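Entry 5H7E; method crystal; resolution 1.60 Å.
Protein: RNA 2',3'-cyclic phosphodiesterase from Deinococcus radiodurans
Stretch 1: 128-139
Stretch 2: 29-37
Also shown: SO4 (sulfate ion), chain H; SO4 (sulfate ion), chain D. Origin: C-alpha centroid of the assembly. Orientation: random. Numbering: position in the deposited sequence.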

# COMPACT_ATOMS: atom_id res chain seq x y z
N ILE A 128 4.68 1.92 4.40
CA ILE A 128 4.14 3.13 3.74
C ILE A 128 5.34 3.84 3.14
O ILE A 128 6.25 4.27 3.87
CB ILE A 128 3.43 4.05 4.74
CG1 ILE A 128 2.27 3.30 5.40
CG2 ILE A 128 2.98 5.34 4.04
CD1 ILE A 128 1.75 4.07 6.68
N THR A 129 5.33 4.02 1.81
CA THR A 129 6.39 4.79 1.17
C THR A 129 6.25 6.27 1.48
O THR A 129 5.16 6.87 1.40
CB THR A 129 6.34 4.55 -0.34
OG1 THR A 129 6.61 3.16 -0.54
CG2 THR A 129 7.32 5.44 -1.12
N LEU A 130 7.37 6.87 1.84
CA LEU A 130 7.41 8.28 2.22
C LEU A 130 8.06 9.16 1.16
O LEU A 130 7.76 10.37 1.06
CB LEU A 130 8.21 8.43 3.52
CG LEU A 130 7.60 7.61 4.67
CD1 LEU A 130 8.54 7.76 5.86
CD2 LEU A 130 6.13 8.14 5.00
N ALA A 131 8.99 8.60 0.39
CA ALA A 131 9.72 9.44 -0.56
C ALA A 131 10.34 8.53 -1.59
O ALA A 131 10.58 7.35 -1.33
CB ALA A 131 10.80 10.29 0.12
N ARG A 132 10.57 9.08 -2.78
CA ARG A 132 11.26 8.39 -3.86
C ARG A 132 12.34 9.30 -4.44
O ARG A 132 12.25 10.54 -4.38
CB ARG A 132 10.28 7.97 -4.97
CG ARG A 132 9.18 7.03 -4.48
CD ARG A 132 8.17 6.82 -5.63
NE ARG A 132 7.09 5.99 -5.15
CZ ARG A 132 7.17 4.67 -5.05
NH1 ARG A 132 8.27 4.05 -5.42
NH2 ARG A 132 6.14 3.99 -4.60
N LYS A 133 13.39 8.69 -4.99
CA LYS A 133 14.33 9.52 -5.73
C LYS A 133 15.00 8.72 -6.82
O LYS A 133 15.00 7.49 -6.82
CB LYS A 133 15.40 10.12 -4.84
CG LYS A 133 16.40 9.10 -4.28
CD LYS A 133 17.42 9.88 -3.46
CE LYS A 133 18.45 8.98 -2.84
NZ LYS A 133 19.31 8.34 -3.85
N LYS A 134 15.55 9.46 -7.76
CA LYS A 134 16.54 8.96 -8.71
C LYS A 134 17.76 9.85 -8.55
O LYS A 134 17.66 11.07 -8.66
CB LYS A 134 15.99 9.00 -10.13
N GLY A 135 18.90 9.25 -8.24
CA GLY A 135 20.13 9.99 -8.13
C GLY A 135 20.41 10.41 -6.70
O GLY A 135 19.66 10.09 -5.79
N PRO A 136 21.47 11.16 -6.49
CA PRO A 136 21.98 11.32 -5.12
C PRO A 136 21.17 12.29 -4.29
O PRO A 136 20.59 13.25 -4.78
CB PRO A 136 23.42 11.83 -5.32
CG PRO A 136 23.66 11.85 -6.80
CD PRO A 136 22.33 11.83 -7.49
N ALA A 137 21.17 12.02 -2.99
CA ALA A 137 20.55 12.90 -2.01
C ALA A 137 21.14 12.57 -0.64
O ALA A 137 21.61 11.45 -0.42
CB ALA A 137 19.03 12.73 -2.00
N PRO A 138 21.12 13.52 0.29
CA PRO A 138 21.51 13.21 1.68
C PRO A 138 20.60 12.14 2.27
O PRO A 138 19.37 12.24 2.21
CB PRO A 138 21.35 14.55 2.41
CG PRO A 138 21.38 15.60 1.33
CD PRO A 138 20.74 14.93 0.13
N ARG A 139 21.21 11.10 2.84
CA ARG A 139 20.42 10.06 3.50
C ARG A 139 19.85 10.61 4.79
O ARG A 139 20.47 11.42 5.48
CB ARG A 139 21.27 8.82 3.78
S SO4 H . 23.03 8.20 -2.63
O1 SO4 H . 23.10 9.12 -3.77
O2 SO4 H . 23.53 6.88 -3.03
O3 SO4 H . 23.85 8.72 -1.54
O4 SO4 H . 21.64 8.07 -2.17
S SO4 D . 4.50 1.22 -2.82
O1 SO4 D . 4.37 1.33 -4.26
O2 SO4 D . 5.93 1.11 -2.51
O3 SO4 D . 3.85 2.41 -2.30
O4 SO4 D . 3.85 0.06 -2.32
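Stretch 2, residues 29-37: LRGNWRAVR

Stretch 2 runs antiparallel to stretch 1, extended along most of its length, with a type II' turn from R30 to W33 leading into the short strand at R34 and A35. The register sets A131 against A35 (CA–CA 4.3 Å), R132 against R34 (CA–CA 5.3 Å) and, within the turn, G31 against A137 (CA–CA 4.8 Å). R132 and R34 form the hydrogen-bonded pair, with R34 N to R132 O at 2.8 Å and R132 N to R34 O at 3.0 Å; V36 N also bonds L130 O, 3.0 Å and nearly linear. G31 has positive phi, and a CB there would clash with P138 CD.

W33 starts sideways, but its indole comes nearer and fills the space between A131 (CB to W33 CE3 3.6 Å) and A137 (CB to W33 CD1 3.5 Å). The aliphatic chain of K133 covers one ring face, K133 CE lying 3.5 Å from W33 CZ2, while W33 NE1 makes a weak hydrogen bond to P138 O (3.4 Å). On the sheet face of R132 and R34, the R34 guanidinium lies over R132, R34 NH1 being 3.9 Å from R132 CB. N32 points toward stretch 1, placing N32 ND2 3.0 Å from P136 O. The O of water 2 lies 2.7 Å from N32 O, to which it donates, and accepts from K134 N at 2.9 Å and R34 NE at 3.3 Å.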

# COMPACT_ATOMS: atom_id res chain seq x y z
N LEU A 29 13.51 15.59 4.36
CA LEU A 29 14.02 15.29 3.03
C LEU A 29 14.79 16.46 2.45
O LEU A 29 14.43 17.63 2.64
CB LEU A 29 12.87 14.94 2.09
CG LEU A 29 12.15 13.69 2.56
CD1 LEU A 29 10.83 13.58 1.79
CD2 LEU A 29 13.00 12.46 2.33
N ARG A 30 15.82 16.14 1.67
CA ARG A 30 16.60 17.16 0.98
C ARG A 30 17.03 16.60 -0.37
O ARG A 30 16.96 15.40 -0.63
CB ARG A 30 17.81 17.60 1.83
N GLY A 31 17.48 17.48 -1.25
CA GLY A 31 18.05 16.99 -2.49
C GLY A 31 17.02 16.39 -3.43
O GLY A 31 15.91 16.90 -3.57
N ASN A 32 17.38 15.30 -4.09
CA ASN A 32 16.53 14.74 -5.13
C ASN A 32 15.35 13.95 -4.58
O ASN A 32 14.59 13.39 -5.38
CB ASN A 32 17.31 13.82 -6.07
CG ASN A 32 18.22 14.59 -7.04
OD1 ASN A 32 17.90 15.71 -7.43
ND2 ASN A 32 19.35 14.00 -7.41
N TRP A 33 15.21 13.84 -3.26
CA TRP A 33 14.05 13.14 -2.70
C TRP A 33 12.76 13.88 -3.04
O TRP A 33 12.67 15.11 -2.91
CB TRP A 33 14.17 13.00 -1.19
CG TRP A 33 15.14 11.96 -0.69
CD1 TRP A 33 16.28 12.19 0.02
CD2 TRP A 33 14.99 10.53 -0.77
NE1 TRP A 33 16.87 10.99 0.34
CE2 TRP A 33 16.12 9.96 -0.14
CE3 TRP A 33 14.06 9.68 -1.37
CZ2 TRP A 33 16.32 8.58 -0.05
CZ3 TRP A 33 14.24 8.30 -1.26
CH2 TRP A 33 15.39 7.76 -0.62
N ARG A 34 11.75 13.11 -3.43
CA ARG A 34 10.42 13.60 -3.78
C ARG A 34 9.44 12.98 -2.79
O ARG A 34 9.23 11.76 -2.81
CB ARG A 34 10.03 13.20 -5.20
CG ARG A 34 10.90 13.85 -6.31
CD ARG A 34 10.57 13.22 -7.69
NE ARG A 34 11.23 11.91 -7.93
CZ ARG A 34 10.60 10.75 -8.14
NH1 ARG A 34 11.33 9.65 -8.35
NH2 ARG A 34 9.27 10.65 -8.12
N ALA A 35 8.83 13.82 -1.96
CA ALA A 35 7.93 13.33 -0.93
C ALA A 35 6.61 12.85 -1.51
O ALA A 35 6.06 13.45 -2.43
CB ALA A 35 7.66 14.43 0.10
N VAL A 36 6.10 11.77 -0.94
CA VAL A 36 4.77 11.25 -1.27
C VAL A 36 3.73 12.14 -0.60
O VAL A 36 3.88 12.49 0.56
CB VAL A 36 4.63 9.81 -0.80
CG1 VAL A 36 3.19 9.29 -0.92
CG2 VAL A 36 5.61 8.89 -1.60
N ARG A 37 2.69 12.54 -1.34
CA ARG A 37 1.68 13.39 -0.71
C ARG A 37 0.89 12.57 0.29
O ARG A 37 0.65 11.39 0.08
CB ARG A 37 0.71 13.96 -1.76
CG ARG A 37 1.36 14.90 -2.76
CD ARG A 37 0.36 15.53 -3.73
NE ARG A 37 -0.57 14.55 -4.25
CZ ARG A 37 -0.53 14.02 -5.48
NH1 ARG A 37 -1.45 13.12 -5.84
NH2 ARG A 37 0.43 14.35 -6.34
O HOH W 1 17.60 13.88 2.39
O HOH W 2 14.49 12.13 -7.73